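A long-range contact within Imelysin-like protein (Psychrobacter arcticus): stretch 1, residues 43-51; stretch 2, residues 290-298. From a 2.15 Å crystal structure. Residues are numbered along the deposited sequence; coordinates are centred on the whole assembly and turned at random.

Stretch 1, residues 43-51: AVDISAETE
Stretch 2 (290-298) AILGSNNEN

Stretch 2 enters the contact as the last turn of a helix that begins earlier in the chain and spans Ala-290 to Leu-292 here. Stretch 1 approaches it as an extended segment: from Ala-43 to Ser-47 phi lies between -75° and -118° and psi between 120° and 159°, after which Ala-48 to Glu-51 turn into a helix that continues beyond the stretch. The CA atoms of Val-44 and Leu-292 lie 6.6 Å apart and those of Ile-46 and Ile-291 7.0 Å, so stretch 1 advances as stretch 2 steps back. Together the two stretches bury 283 Å², and no hydrogen bond joins them among the modelled atoms; the contact is one of packing.

Ala-290 (phi/psi -72/-35) does not reach stretch 1. Ile-291 (-68/-42) has the largest covered area of stretch 2, matched on stretch 1 by Val-44. Its CA-to-CB bond runs sideways to stretch 1, and with chi1 -72° (m) and chi2 160° (t) the side chain meets two residues. Its CG2 packs against CG1 of Ile-46 at 3.7 Å, an apolar contact that Ile-46 makes with chi1 -48° (m) and chi2 158° (t), its own CA-to-CB bond also being sideways. On its other branch, CG1 of Ile-291 lies 3.8 Å from CG2 of Thr-50, whose CA-to-CB bond points toward stretch 2 from the first turn of the stretch 1 helix; chi1 is -66° (m). Ser-47, at the N-cap position of that helix, has chi1 69° (p), and its OG is hydrogen-bonded to OG1 of Thr-50 at 2.9 Å. Thr-50 thus uses its hydroxyl within its own stretch while its methyl meets Ile-291. Glu-51 N donates to Ser-47 O at 3.0 Å, closing the turn.

The backbone of Ile-291 contributes as well: its O lies 3.5 Å from CG2 of Val-44, whose CA-to-CB bond points toward stretch 2 with chi1 -66° (m). The CA-to-CB bond of Leu-292 (-75/-33; chi1 -60°, m; chi2 162°, t) points away, and its closest contact is made by the main chain, its O lying 3.8 Å from CG1 of Val-44. Val-44 therefore packs over the carbonyl end of the helix, where the chain leaves its regular course.

Gly-293 is the first residue to leave helical phi/psi, at -88/44. Ser-294 (-90/-19) follows with chi1 -67° (m), and two hydrogen bonds tie it to the helix end: its OG donates to Ile-291 O at 3.2 Å, and its N makes a weak bond to Leu-292 O, also at 3.2 Å. Its CA-to-CB bond points toward stretch 1, and its CB comes within 4.5 Å of CG1 of Val-44.

Asn-295 (-144/-122) and Asn-296 (-98/-3), both modelled only to CB, carry the chain through a loop; none of their modelled atoms contacts stretch 1, although the CA-to-CB bond of Asn-295 points toward it. Glu-297 (-75/14) brings the chain back: its CA-to-CB bond points toward stretch 1, and CB, the last side-chain atom modelled, lies 4.0 Å from CG1 of Val-44. That methyl thus touches Leu-292, Ser-294 and Glu-297 together. Asn-298 (-72/-21), also modelled only to CB, has no modelled atom in contact with stretch 1.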

# COMPACT_ATOMS: atom_id res chain seq x y z
N ALA A 43 -18.56 -9.11 23.22
CA ALA A 43 -17.99 -9.73 22.02
C ALA A 43 -18.99 -10.67 21.35
O ALA A 43 -19.72 -11.39 22.03
CB ALA A 43 -16.72 -10.49 22.37
N VAL A 44 -19.03 -10.65 20.00
CA VAL A 44 -19.92 -11.50 19.20
C VAL A 44 -19.37 -12.93 19.15
O VAL A 44 -18.15 -13.12 19.29
CB VAL A 44 -20.21 -10.97 17.77
CG1 VAL A 44 -20.99 -9.66 17.80
CG2 VAL A 44 -18.94 -10.82 16.93
N ASP A 45 -20.25 -13.91 18.94
CA ASP A 45 -19.86 -15.31 18.83
C ASP A 45 -19.51 -15.65 17.39
O ASP A 45 -20.34 -15.48 16.50
CB ASP A 45 -20.97 -16.24 19.36
CG ASP A 45 -21.18 -16.15 20.85
OD1 ASP A 45 -20.31 -16.63 21.61
OD2 ASP A 45 -22.23 -15.61 21.27
N ILE A 46 -18.26 -16.10 17.15
CA ILE A 46 -17.78 -16.52 15.83
C ILE A 46 -17.40 -18.00 15.91
O ILE A 46 -16.52 -18.36 16.69
CB ILE A 46 -16.59 -15.65 15.30
CG1 ILE A 46 -16.87 -14.13 15.44
CG2 ILE A 46 -16.23 -16.03 13.84
CD1 ILE A 46 -15.63 -13.25 15.44
N SER A 47 -18.05 -18.85 15.09
CA SER A 47 -17.73 -20.27 15.05
C SER A 47 -16.42 -20.51 14.29
O SER A 47 -15.98 -19.64 13.52
CB SER A 47 -18.87 -21.07 14.42
OG SER A 47 -18.99 -20.80 13.04
N ALA A 48 -15.78 -21.67 14.53
CA ALA A 48 -14.53 -22.06 13.88
C ALA A 48 -14.70 -22.11 12.36
O ALA A 48 -13.79 -21.71 11.64
CB ALA A 48 -14.06 -23.41 14.41
N GLU A 49 -15.89 -22.54 11.89
CA GLU A 49 -16.22 -22.66 10.48
C GLU A 49 -16.46 -21.29 9.84
O GLU A 49 -15.96 -21.05 8.74
CB GLU A 49 -17.44 -23.58 10.27
CG GLU A 49 -17.41 -24.35 8.96
CD GLU A 49 -16.18 -25.20 8.68
OE1 GLU A 49 -15.68 -25.87 9.61
OE2 GLU A 49 -15.73 -25.20 7.51
N THR A 50 -17.20 -20.38 10.53
CA THR A 50 -17.48 -19.01 10.07
C THR A 50 -16.15 -18.26 9.90
O THR A 50 -15.96 -17.57 8.90
CB THR A 50 -18.44 -18.28 11.04
OG1 THR A 50 -19.70 -18.93 11.00
CG2 THR A 50 -18.62 -16.78 10.72
N GLU A 51 -15.23 -18.43 10.88
CA GLU A 51 -13.91 -17.82 10.88
C GLU A 51 -13.07 -18.35 9.72
O GLU A 51 -12.48 -17.56 9.00
CB GLU A 51 -13.22 -18.08 12.22
CG GLU A 51 -12.21 -17.02 12.60
CD GLU A 51 -11.75 -17.16 14.04
OE1 GLU A 51 -12.56 -16.89 14.95
OE2 GLU A 51 -10.57 -17.54 14.25
N ALA A 290 -21.94 -9.27 8.56
CA ALA A 290 -22.81 -10.35 9.02
C ALA A 290 -22.27 -10.96 10.33
O ALA A 290 -23.06 -11.34 11.20
CB ALA A 290 -22.94 -11.43 7.95
N ILE A 291 -20.93 -11.03 10.47
CA ILE A 291 -20.25 -11.53 11.67
C ILE A 291 -20.49 -10.53 12.83
O ILE A 291 -20.79 -10.96 13.95
CB ILE A 291 -18.73 -11.77 11.38
CG1 ILE A 291 -18.54 -13.01 10.47
CG2 ILE A 291 -17.90 -11.90 12.67
CD1 ILE A 291 -17.19 -13.11 9.72
N LEU A 292 -20.40 -9.22 12.54
CA LEU A 292 -20.60 -8.15 13.51
C LEU A 292 -22.08 -7.94 13.85
O LEU A 292 -22.39 -7.57 14.99
CB LEU A 292 -20.01 -6.81 13.01
CG LEU A 292 -18.51 -6.77 12.70
CD1 LEU A 292 -18.18 -5.58 11.83
CD2 LEU A 292 -17.68 -6.74 13.98
N GLY A 293 -22.96 -8.17 12.88
CA GLY A 293 -24.40 -7.99 13.01
C GLY A 293 -25.17 -9.19 13.53
O GLY A 293 -26.24 -9.51 13.01
N SER A 294 -24.63 -9.84 14.58
CA SER A 294 -25.26 -11.00 15.22
C SER A 294 -26.21 -10.58 16.37
O SER A 294 -27.08 -11.36 16.76
CB SER A 294 -24.21 -11.97 15.73
OG SER A 294 -23.50 -12.56 14.65
N ASN A 295 -26.04 -9.34 16.90
CA ASN A 295 -26.86 -8.79 17.98
C ASN A 295 -27.07 -7.27 17.77
O ASN A 295 -27.61 -6.89 16.73
CB ASN A 295 -26.22 -9.10 19.34
N ASN A 296 -26.66 -6.43 18.74
CA ASN A 296 -26.79 -4.97 18.70
C ASN A 296 -25.47 -4.31 18.26
O ASN A 296 -25.42 -3.09 18.07
CB ASN A 296 -27.22 -4.43 20.06
N GLU A 297 -24.41 -5.13 18.05
CA GLU A 297 -23.08 -4.69 17.60
C GLU A 297 -23.07 -4.33 16.09
O GLU A 297 -22.00 -4.19 15.50
CB GLU A 297 -22.03 -5.77 17.91
N ASN A 298 -24.28 -4.18 15.49
CA ASN A 298 -24.49 -3.78 14.09
C ASN A 298 -24.13 -2.29 13.91
O ASN A 298 -23.84 -1.85 12.79
CB ASN A 298 -25.93 -4.06 13.66